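Local coordinates for protein DNA primase (Aquifex aeolicus, PDB 2AU3) that synthesises the short RNA primers from which DNA polymerase starts during replication, probably using magnesium for catalysis, and carries a zinc-binding domain, at residues Asp6-Asp15 with Ala83-Leu94; Leu184-Pro192 with Phe203-Pro214. All coordinates share one frame; numbering follows the deposited sequence.

Interaction 1 (Asp6-Asp15 with Ala83-Leu94); sequences DIDELRREID and ALELAKRYGKKL
Leu-10 of helix 6-13 meets helix 83-90 with both of its methyl branches: CD2 lies 3.2 Å from the carbonyl O of Ala-83 and also touches the methyl of Ala-87, while CD1 rests against the Ala-87 backbone. With CG anti to the backbone N (chi1 176°), the side chain swings across to these two small residues. One turn earlier, Ile-7 CD1 packs 3.7 Å from Ala-83 CB and also meets Leu-94 CD1; one turn later, Ile-14 CD1 crosses Leu-86 CD1 at 3.9 Å. Ile-14 CG1 in turn sits over one face of the Tyr-90 ring, 4.1 Å from its centroid, a CH-pi contact offset toward the rim. Glu-13 crosses the same ring at a slant, its CG near Tyr-90 CD1.

Polar groups border this apolar line. One water donates to both Asp-6 O and Lys-93 O, the latter at 2.6 Å, tying the start of the helix to the tail after Gly-91. Another lies at the edge of the Tyr-90 ring, 2.6 Å from the hydroxyl OH, and accepts a weak bond from Asp-15 N. Lys-92 bends back across Glu-9, yet its NZ stays 4.1 Å from Glu-9 OE1, too far for a salt bridge.

Further out, a Schellman motif at Gly-91 ends helix 83-90 and turns Lys-92 to Leu-94 back along helix 6-13. Asp-15 caps helix 16-23 through Val-17 N and also binds Gln-54, and Ile-68 of helix 67-75 touches both Ile-7 and Leu-86. The contact, its helices inclined at 60°, thus joins an early and a late helix of the zinc-binding domain, away from the metal. No direct hydrogen bond spans them: cohesion is apolar, with water and loosely placed charges at the margin.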
loop_
_atom_site.group_PDB
_atom_site.type_symbol
_atom_site.label_atom_id
_atom_site.label_comp_id
_atom_site.label_asym_id
_atom_site.label_seq_id
_atom_site.Cartn_x
_atom_site.Cartn_y
_atom_site.Cartn_z
ATOM N N ASP A 6 20.072 -9.315 -18.903
ATOM C CA ASP A 6 21.052 -10.004 -18.055
ATOM C C ASP A 6 20.631 -10.034 -16.594
ATOM O O ASP A 6 20.782 -11.055 -15.912
ATOM C CB ASP A 6 22.425 -9.338 -18.143
ATOM C CG ASP A 6 23.053 -9.459 -19.515
ATOM O OD1 ASP A 6 22.518 -10.217 -20.348
ATOM O OD2 ASP A 6 24.090 -8.823 -19.848
ATOM N N ILE A 7 20.128 -8.894 -16.117
ATOM C CA ILE A 7 19.796 -8.721 -14.720
ATOM C C ILE A 7 18.569 -9.545 -14.302
ATOM O O ILE A 7 18.544 -10.112 -13.217
ATOM C CB ILE A 7 19.603 -7.209 -14.387
ATOM C CG1 ILE A 7 19.598 -6.995 -12.883
ATOM C CG2 ILE A 7 18.350 -6.660 -15.024
ATOM C CD1 ILE A 7 20.964 -7.167 -12.282
ATOM N N ASP A 8 17.558 -9.598 -15.160
ATOM C CA ASP A 8 16.390 -10.419 -14.888
ATOM C C ASP A 8 16.802 -11.911 -14.903
ATOM O O ASP A 8 16.425 -12.686 -14.023
ATOM C CB ASP A 8 15.314 -10.132 -15.942
ATOM C CG ASP A 8 14.043 -10.948 -15.738
ATOM O OD1 ASP A 8 13.490 -10.977 -14.601
ATOM O OD2 ASP A 8 13.506 -11.576 -16.679
ATOM N N GLU A 9 17.592 -12.287 -15.901
ATOM C CA GLU A 9 18.119 -13.645 -16.001
ATOM C C GLU A 9 18.983 -13.986 -14.788
ATOM O O GLU A 9 18.911 -15.083 -14.251
ATOM C CB GLU A 9 18.916 -13.804 -17.317
ATOM C CG GLU A 9 18.046 -13.782 -18.569
ATOM C CD GLU A 9 16.949 -14.860 -18.577
ATOM O OE1 GLU A 9 17.251 -16.063 -18.299
ATOM O OE2 GLU A 9 15.788 -14.516 -18.910
ATOM N N LEU A 10 19.782 -13.031 -14.333
ATOM C CA LEU A 10 20.567 -13.249 -13.119
ATOM C C LEU A 10 19.646 -13.485 -11.939
ATOM O O LEU A 10 19.841 -14.423 -11.176
ATOM C CB LEU A 10 21.493 -12.068 -12.828
ATOM C CG LEU A 10 22.289 -12.154 -11.525
ATOM C CD1 LEU A 10 23.104 -13.460 -11.430
ATOM C CD2 LEU A 10 23.182 -10.926 -11.320
ATOM N N ARG A 11 18.648 -12.625 -11.772
ATOM C CA ARG A 11 17.796 -12.746 -10.608
ATOM C C ARG A 11 17.074 -14.092 -10.569
ATOM O O ARG A 11 16.963 -14.683 -9.512
ATOM C CB ARG A 11 16.773 -11.638 -10.546
ATOM C CG ARG A 11 17.352 -10.272 -10.310
ATOM C CD ARG A 11 16.436 -9.223 -10.813
ATOM N NE ARG A 11 16.743 -7.932 -10.240
ATOM C CZ ARG A 11 16.421 -6.796 -10.812
ATOM N NH1 ARG A 11 15.771 -6.806 -11.983
ATOM N NH2 ARG A 11 16.711 -5.655 -10.207
ATOM N N ARG A 12 16.582 -14.548 -11.719
ATOM C CA ARG A 12 15.924 -15.865 -11.814
ATOM C C ARG A 12 16.828 -17.026 -11.346
ATOM O O ARG A 12 16.381 -17.938 -10.641
ATOM C CB ARG A 12 15.420 -16.130 -13.236
ATOM C CG ARG A 12 14.227 -15.253 -13.686
ATOM C CD ARG A 12 14.029 -15.249 -15.228
ATOM N NE ARG A 12 12.919 -14.391 -15.656
ATOM C CZ ARG A 12 11.641 -14.770 -15.708
ATOM N NH1 ARG A 12 11.291 -16.005 -15.367
ATOM N NH2 ARG A 12 10.703 -13.906 -16.100
ATOM N N GLU A 13 18.100 -16.966 -11.718
ATOM C CA GLU A 13 19.064 -18.017 -11.411
ATOM C C GLU A 13 19.492 -18.062 -9.933
ATOM O O GLU A 13 19.843 -19.135 -9.423
ATOM C CB GLU A 13 20.300 -17.845 -12.299
ATOM C CG GLU A 13 21.350 -18.939 -12.129
ATOM C CD GLU A 13 21.011 -20.212 -12.889
ATOM O OE1 GLU A 13 19.901 -20.296 -13.492
ATOM O OE2 GLU A 13 21.849 -21.135 -12.874
ATOM N N ILE A 14 19.488 -16.909 -9.252
ATOM C CA ILE A 14 19.939 -16.860 -7.850
ATOM C C ILE A 14 18.892 -17.457 -6.917
ATOM O O ILE A 14 17.696 -17.287 -7.136
ATOM C CB ILE A 14 20.227 -15.411 -7.394
ATOM C CG1 ILE A 14 21.453 -14.851 -8.108
ATOM C CG2 ILE A 14 20.474 -15.382 -5.915
ATOM C CD1 ILE A 14 21.427 -13.330 -8.189
ATOM N N ASP A 15 19.347 -18.171 -5.891
ATOM C CA ASP A 15 18.483 -18.557 -4.782
ATOM C C ASP A 15 19.001 -17.805 -3.575
ATOM O O ASP A 15 20.139 -18.008 -3.154
ATOM C CB ASP A 15 18.543 -20.081 -4.528
ATOM C CG ASP A 15 17.520 -20.558 -3.481
ATOM O OD1 ASP A 15 16.973 -19.728 -2.699
ATOM O OD2 ASP A 15 17.188 -21.759 -3.370
ATOM N N ALA A 83 25.368 -7.035 -8.179
ATOM C CA ALA A 83 24.896 -7.845 -9.301
ATOM C C ALA A 83 26.066 -8.466 -10.095
ATOM O O ALA A 83 26.035 -9.650 -10.442
ATOM C CB ALA A 83 24.007 -7.029 -10.188
ATOM N N LEU A 84 27.102 -7.677 -10.341
ATOM C CA LEU A 84 28.254 -8.146 -11.121
ATOM C C LEU A 84 29.020 -9.205 -10.352
ATOM O O LEU A 84 29.486 -10.174 -10.928
ATOM C CB LEU A 84 29.196 -6.984 -11.485
ATOM C CG LEU A 84 30.364 -7.289 -12.459
ATOM C CD1 LEU A 84 29.937 -8.114 -13.672
ATOM C CD2 LEU A 84 31.050 -6.009 -12.916
ATOM N N GLU A 85 29.159 -9.003 -9.049
ATOM C CA GLU A 85 29.858 -9.966 -8.217
ATOM C C GLU A 85 29.119 -11.312 -8.193
ATOM O O GLU A 85 29.758 -12.375 -8.303
ATOM C CB GLU A 85 30.053 -9.410 -6.803
ATOM C CG GLU A 85 30.828 -10.328 -5.868
ATOM C CD GLU A 85 32.285 -10.521 -6.277
ATOM O OE1 GLU A 85 32.802 -9.735 -7.129
ATOM O OE2 GLU A 85 32.919 -11.468 -5.734
ATOM N N LEU A 86 27.781 -11.266 -8.089
ATOM C CA LEU A 86 26.970 -12.488 -8.115
ATOM C C LEU A 86 26.945 -13.161 -9.496
ATOM O O LEU A 86 26.908 -14.389 -9.596
ATOM C CB LEU A 86 25.533 -12.223 -7.632
ATOM C CG LEU A 86 25.421 -12.010 -6.127
ATOM C CD1 LEU A 86 23.994 -11.777 -5.699
ATOM C CD2 LEU A 86 26.080 -13.163 -5.323
ATOM N N ALA A 87 26.935 -12.356 -10.550
ATOM C CA ALA A 87 26.937 -12.896 -11.909
ATOM C C ALA A 87 28.191 -13.738 -12.161
ATOM O O ALA A 87 28.098 -14.808 -12.744
ATOM C CB ALA A 87 26.778 -11.773 -12.970
ATOM N N LYS A 88 29.340 -13.270 -11.668
ATOM C CA LYS A 88 30.580 -14.044 -11.741
ATOM C C LYS A 88 30.465 -15.370 -10.979
ATOM O O LYS A 88 30.812 -16.421 -11.507
ATOM C CB LYS A 88 31.780 -13.219 -11.237
ATOM C CG LYS A 88 32.093 -11.997 -12.109
ATOM C CD LYS A 88 33.396 -11.305 -11.684
ATOM C CE LYS A 88 33.204 -9.798 -11.529
ATOM N NZ LYS A 88 34.338 -9.115 -10.808
ATOM N N ARG A 89 29.942 -15.317 -9.752
ATOM C CA ARG A 89 29.729 -16.531 -8.946
ATOM C C ARG A 89 28.790 -17.547 -9.617
ATOM O O ARG A 89 28.907 -18.753 -9.393
ATOM C CB ARG A 89 29.162 -16.166 -7.572
ATOM C CG ARG A 89 30.172 -15.541 -6.623
ATOM C CD ARG A 89 31.387 -16.435 -6.334
ATOM N NE ARG A 89 31.074 -17.673 -5.601
ATOM C CZ ARG A 89 30.634 -17.727 -4.340
ATOM N NH1 ARG A 89 30.408 -16.607 -3.658
ATOM N NH2 ARG A 89 30.415 -18.904 -3.765
ATOM N N TYR A 90 27.860 -17.058 -10.433
ATOM C CA TYR A 90 26.841 -17.925 -11.004
ATOM C C TYR A 90 27.131 -18.272 -12.466
ATOM O O TYR A 90 26.440 -19.095 -13.050
ATOM C CB TYR A 90 25.434 -17.316 -10.824
ATOM C CG TYR A 90 24.812 -17.616 -9.463
ATOM C CD1 TYR A 90 24.106 -18.811 -9.230
ATOM C CD2 TYR A 90 24.945 -16.716 -8.401
ATOM C CE1 TYR A 90 23.543 -19.094 -7.951
ATOM C CE2 TYR A 90 24.396 -16.987 -7.130
ATOM C CZ TYR A 90 23.692 -18.166 -6.915
ATOM O OH TYR A 90 23.178 -18.406 -5.657
ATOM N N GLY A 91 28.165 -17.664 -13.047
ATOM C CA GLY A 91 28.518 -17.937 -14.437
ATOM C C GLY A 91 27.482 -17.380 -15.406
ATOM O O GLY A 91 27.176 -17.974 -16.441
ATOM N N LYS A 92 26.923 -16.236 -15.041
ATOM C CA LYS A 92 25.960 -15.555 -15.882
ATOM C C LYS A 92 26.607 -14.269 -16.363
ATOM O O LYS A 92 27.457 -13.697 -15.676
ATOM C CB LYS A 92 24.670 -15.250 -15.109
ATOM C CG LYS A 92 23.808 -16.486 -14.746
ATOM C CD LYS A 92 23.153 -17.152 -15.982
ATOM C CE LYS A 92 21.715 -16.666 -16.215
ATOM N NZ LYS A 92 21.115 -17.203 -17.506
ATOM N N LYS A 93 26.210 -13.826 -17.547
ATOM C CA LYS A 93 26.759 -12.617 -18.125
ATOM C C LYS A 93 26.029 -11.401 -17.530
ATOM O O LYS A 93 24.851 -11.486 -17.170
ATOM C CB LYS A 93 26.668 -12.680 -19.655
ATOM C CG LYS A 93 25.770 -11.638 -20.329
ATOM C CD LYS A 93 24.730 -12.292 -21.250
ATOM C CE LYS A 93 25.127 -12.210 -22.727
ATOM N NZ LYS A 93 25.190 -13.572 -23.375
ATOM N N LEU A 94 26.753 -10.303 -17.366
ATOM C CA LEU A 94 26.147 -9.026 -17.001
ATOM C C LEU A 94 27.046 -7.862 -17.410
ATOM O O LEU A 94 27.992 -7.528 -16.704
ATOM C CB LEU A 94 25.826 -8.967 -15.500
ATOM C CG LEU A 94 25.156 -7.695 -14.957
ATOM C CD1 LEU A 94 23.657 -7.728 -15.171
ATOM C CD2 LEU A 94 25.472 -7.556 -13.496
HETATM O O HOH W 1 22.648 -12.852 -16.717
HETATM O O HOH W 2 21.677 -20.506 -5.622
#

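Interaction 2 (Leu184-Pro192 with Phe203-Pro214); sequences LFLRRVVIP and FGGRRIVEDKSP
Phe-185 and Phe-203 form the dense end of this antiparallel hairpin contact. The edge of the Phe-203 ring points at the face of Phe-185 in a T-shaped pair, planes 75° apart, and Phe-203 CB lies over that same ring, 3.6 Å from Phe-185 CZ. Val-190 CG1 presses on Phe-203 CD1 at 3.3 Å, and Pro-192 adjoins the same ring. Tyr-116 of helix 101-122 covers this cluster. Beneath it, Ile-191 and Gly-204 are a hydrogen-bonded pair, with Ile-191 N 2.7 Å from Gly-204 O, and Val-189 pairs likewise with Arg-206. The Val-189 and Ile-208 side chains cross at about a right angle, CG2 to CG2, under helix 124-132. Phe-185 CD1 lies 3.8 Å from Gly-205 CA.

Arg-188 has CG beside its backbone N (chi1 -63°) and runs extended from CG to NE, which carries the guanidinium past the Gly-205 carbonyl to Pro-214. NH1 and NH2 grip Pro-214 O end-on, NH2 at 2.8 Å, with the oxygen in the guanidinium plane; NH1 also donates to Gly-205 O, from above that carbonyl plane. Arg-207 CB covers one face of the Arg-188 guanidinium.

The loop side is looser and more exposed. Arg-187 CG merely brushes Val-209 CG1 at 3.7 Å. Arg-207 turns into the loop, where NE and NH2 share Ser-213 O and NH1 binds Val-209 O. Two arginines thus tie the loop to the strand end through backbone oxygens, whose partial negative charge probably eases the closeness of Arg-188 NH2 and Arg-207 NE, 4.4 Å apart.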
loop_
_atom_site.group_PDB
_atom_site.type_symbol
_atom_site.label_atom_id
_atom_site.label_comp_id
_atom_site.label_asym_id
_atom_site.label_seq_id
_atom_site.Cartn_x
_atom_site.Cartn_y
_atom_site.Cartn_z
ATOM N N LEU A 184 11.403 16.525 -3.707
ATOM C CA LEU A 184 9.982 16.841 -3.649
ATOM C C LEU A 184 9.388 16.611 -2.237
ATOM O O LEU A 184 8.518 17.362 -1.784
ATOM C CB LEU A 184 9.227 15.999 -4.683
ATOM C CG LEU A 184 7.698 16.106 -4.753
ATOM C CD1 LEU A 184 7.277 17.513 -5.208
ATOM C CD2 LEU A 184 7.097 15.024 -5.668
ATOM N N PHE A 185 9.902 15.607 -1.544
ATOM C CA PHE A 185 9.376 15.193 -0.247
ATOM C C PHE A 185 10.113 15.798 0.949
ATOM O O PHE A 185 9.840 15.427 2.102
ATOM C CB PHE A 185 9.401 13.673 -0.171
ATOM C CG PHE A 185 8.543 13.037 -1.194
ATOM C CD1 PHE A 185 7.168 12.979 -1.009
ATOM C CD2 PHE A 185 9.082 12.568 -2.381
ATOM C CE1 PHE A 185 6.351 12.426 -1.975
ATOM C CE2 PHE A 185 8.259 12.000 -3.364
ATOM C CZ PHE A 185 6.906 11.928 -3.156
ATOM N N LEU A 186 11.023 16.738 0.683
ATOM C CA LEU A 186 11.848 17.355 1.735
ATOM C C LEU A 186 11.063 17.662 3.013
ATOM O O LEU A 186 10.006 18.273 2.953
ATOM C CB LEU A 186 12.537 18.630 1.221
ATOM C CG LEU A 186 13.571 19.272 2.144
ATOM C CD1 LEU A 186 14.726 18.299 2.421
ATOM C CD2 LEU A 186 14.110 20.548 1.495
ATOM N N ARG A 187 11.568 17.170 4.148
ATOM C CA ARG A 187 11.011 17.486 5.460
ATOM C C ARG A 187 9.728 16.727 5.786
ATOM O O ARG A 187 9.111 16.986 6.789
ATOM C CB ARG A 187 10.801 19.011 5.591
ATOM C CG ARG A 187 10.984 19.578 6.990
ATOM C CD ARG A 187 12.393 19.431 7.582
ATOM N NE ARG A 187 13.408 20.133 6.797
ATOM C CZ ARG A 187 14.606 19.645 6.521
ATOM N NH1 ARG A 187 14.961 18.446 6.964
ATOM N NH2 ARG A 187 15.454 20.349 5.789
ATOM N N ARG A 188 9.328 15.783 4.940
ATOM C CA ARG A 188 8.093 15.037 5.162
ATOM C C ARG A 188 8.372 13.640 5.672
ATOM O O ARG A 188 9.424 13.068 5.390
ATOM C CB ARG A 188 7.270 14.920 3.875
ATOM C CG ARG A 188 6.795 16.246 3.318
ATOM C CD ARG A 188 5.987 16.139 2.026
ATOM N NE ARG A 188 5.579 17.495 1.660
ATOM C CZ ARG A 188 4.365 17.984 1.812
ATOM N NH1 ARG A 188 3.373 17.200 2.245
ATOM N NH2 ARG A 188 4.139 19.258 1.518
ATOM N N VAL A 189 7.412 13.084 6.404
ATOM C CA VAL A 189 7.421 11.659 6.711
ATOM C C VAL A 189 6.992 10.993 5.412
ATOM O O VAL A 189 6.031 11.412 4.801
ATOM C CB VAL A 189 6.473 11.324 7.893
ATOM C CG1 VAL A 189 6.105 9.781 7.936
ATOM C CG2 VAL A 189 7.138 11.785 9.239
ATOM N N VAL A 190 7.771 10.016 4.961
ATOM C CA VAL A 190 7.603 9.437 3.669
ATOM C C VAL A 190 6.914 8.098 3.832
ATOM O O VAL A 190 7.287 7.296 4.689
ATOM C CB VAL A 190 8.958 9.250 2.962
ATOM C CG1 VAL A 190 8.776 8.455 1.707
ATOM C CG2 VAL A 190 9.617 10.631 2.635
ATOM N N ILE A 191 5.900 7.870 3.004
ATOM C CA ILE A 191 5.193 6.596 2.981
ATOM C C ILE A 191 5.357 6.008 1.587
ATOM O O ILE A 191 4.756 6.493 0.618
ATOM C CB ILE A 191 3.677 6.796 3.324
ATOM C CG1 ILE A 191 3.504 7.609 4.617
ATOM C CG2 ILE A 191 2.965 5.462 3.454
ATOM C CD1 ILE A 191 3.141 9.100 4.367
ATOM N N PRO A 192 6.219 5.005 1.465
ATOM C CA PRO A 192 6.472 4.388 0.169
ATOM C C PRO A 192 5.208 3.786 -0.401
ATOM O O PRO A 192 4.417 3.194 0.336
ATOM C CB PRO A 192 7.472 3.284 0.508
ATOM C CG PRO A 192 8.211 3.867 1.696
ATOM C CD PRO A 192 7.063 4.417 2.517
ATOM N N PHE A 203 6.266 7.551 -3.796
ATOM C CA PHE A 203 6.061 7.929 -2.396
ATOM C C PHE A 203 4.866 8.856 -2.203
ATOM O O PHE A 203 4.519 9.620 -3.101
ATOM C CB PHE A 203 7.301 8.627 -1.856
ATOM C CG PHE A 203 8.562 7.819 -2.021
ATOM C CD1 PHE A 203 8.843 6.760 -1.152
ATOM C CD2 PHE A 203 9.452 8.103 -3.053
ATOM C CE1 PHE A 203 10.012 6.001 -1.308
ATOM C CE2 PHE A 203 10.637 7.361 -3.210
ATOM C CZ PHE A 203 10.908 6.307 -2.367
ATOM N N GLY A 204 4.250 8.748 -1.029
ATOM C CA GLY A 204 3.497 9.829 -0.414
ATOM C C GLY A 204 4.357 10.490 0.672
ATOM O O GLY A 204 5.256 9.866 1.227
ATOM N N GLY A 205 4.100 11.766 0.939
ATOM C CA GLY A 205 4.804 12.505 1.956
ATOM C C GLY A 205 3.824 13.346 2.757
ATOM O O GLY A 205 3.060 14.133 2.190
ATOM N N ARG A 206 3.868 13.181 4.069
ATOM C CA ARG A 206 2.990 13.908 4.999
ATOM C C ARG A 206 3.842 14.985 5.634
ATOM O O ARG A 206 4.804 14.680 6.296
ATOM C CB ARG A 206 2.506 12.940 6.095
ATOM C CG ARG A 206 1.886 13.599 7.349
ATOM C CD ARG A 206 0.857 14.675 7.036
ATOM N NE ARG A 206 -0.432 14.408 7.671
ATOM C CZ ARG A 206 -1.038 15.228 8.519
ATOM N NH1 ARG A 206 -0.477 16.392 8.845
ATOM N NH2 ARG A 206 -2.214 14.886 9.043
ATOM N N ARG A 207 3.519 16.251 5.452
ATOM C CA ARG A 207 4.406 17.230 6.065
ATOM C C ARG A 207 4.203 17.317 7.596
ATOM O O ARG A 207 3.099 17.076 8.108
ATOM C CB ARG A 207 4.371 18.572 5.333
ATOM C CG ARG A 207 3.460 19.588 5.884
ATOM C CD ARG A 207 3.552 20.907 5.144
ATOM N NE ARG A 207 2.222 21.435 4.889
ATOM C CZ ARG A 207 1.387 21.820 5.850
ATOM N NH1 ARG A 207 1.773 21.760 7.115
ATOM N NH2 ARG A 207 0.184 22.287 5.549
ATOM N N ILE A 208 5.301 17.523 8.313
ATOM C CA ILE A 208 5.271 17.578 9.771
ATOM C C ILE A 208 5.680 18.965 10.273
ATOM O O ILE A 208 5.619 19.238 11.474
ATOM C CB ILE A 208 6.167 16.473 10.395
ATOM C CG1 ILE A 208 7.602 16.531 9.827
ATOM C CG2 ILE A 208 5.517 15.096 10.197
ATOM C CD1 ILE A 208 8.625 15.666 10.573
ATOM N N VAL A 209 6.113 19.827 9.352
ATOM C CA VAL A 209 6.359 21.231 9.688
ATOM C C VAL A 209 5.220 22.122 9.185
ATOM O O VAL A 209 4.485 21.734 8.282
ATOM C CB VAL A 209 7.732 21.728 9.167
ATOM C CG1 VAL A 209 8.863 20.840 9.709
ATOM C CG2 VAL A 209 7.771 21.761 7.645
ATOM N N GLU A 210 5.082 23.304 9.786
ATOM C CA GLU A 210 4.130 24.330 9.339
ATOM C C GLU A 210 4.621 25.048 8.082
ATOM O O GLU A 210 5.709 25.629 8.076
ATOM C CB GLU A 210 3.884 25.349 10.458
ATOM C CG GLU A 210 2.555 25.162 11.158
ATOM C CD GLU A 210 2.535 25.754 12.557
ATOM O OE1 GLU A 210 2.369 26.994 12.677
ATOM O OE2 GLU A 210 2.666 24.976 13.534
ATOM N N ASP A 211 3.801 25.015 7.033
ATOM C CA ASP A 211 4.210 25.395 5.677
ATOM C C ASP A 211 2.951 25.751 4.876
ATOM O O ASP A 211 1.842 25.371 5.258
ATOM C CB ASP A 211 4.929 24.209 5.003
ATOM C CG ASP A 211 6.038 24.642 4.072
ATOM O OD1 ASP A 211 5.730 25.108 2.954
ATOM O OD2 ASP A 211 7.256 24.549 4.358
ATOM N N LYS A 212 3.129 26.454 3.761
ATOM C CA LYS A 212 2.018 26.762 2.855
ATOM C C LYS A 212 1.576 25.535 2.010
ATOM O O LYS A 212 0.416 25.448 1.595
ATOM C CB LYS A 212 2.383 27.982 1.972
ATOM C CG LYS A 212 1.551 28.172 0.681
ATOM C CD LYS A 212 0.220 28.883 0.930
ATOM C CE LYS A 212 -0.898 28.250 0.079
ATOM N NZ LYS A 212 -2.106 29.144 -0.005
ATOM N N SER A 213 2.491 24.585 1.807
ATOM C CA SER A 213 2.262 23.416 0.938
ATOM C C SER A 213 1.170 22.492 1.458
ATOM O O SER A 213 0.812 22.569 2.637
ATOM C CB SER A 213 3.564 22.623 0.784
ATOM O OG SER A 213 3.982 22.100 2.033
ATOM N N PRO A 214 0.636 21.613 0.590
ATOM C CA PRO A 214 -0.359 20.629 1.014
ATOM C C PRO A 214 0.185 19.744 2.115
ATOM O O PRO A 214 1.399 19.503 2.186
ATOM C CB PRO A 214 -0.618 19.810 -0.255
ATOM C CG PRO A 214 -0.294 20.746 -1.359
ATOM C CD PRO A 214 0.904 21.517 -0.861
#

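Interactions 1 and 2 share no element: their centres are 38 Å apart and their nearest atoms about 15 Å apart. Interaction 1 joins two helices within the zinc-binding domain, whereas interaction 2 pairs neighbouring strands in the N-terminal part of the catalytic core. The helix pair has a buried apolar side and a more exposed polar margin, where one water joins two backbone oxygens and another lies between a tyrosine hydroxyl and a backbone N-H, weakly bonded to the latter. The hairpin buries polar bonds too: main-chain hydrogen bonds cross between strands beside an aromatic cluster packed against helix 101-122, and a buried arginine reaches toward the exposed loop.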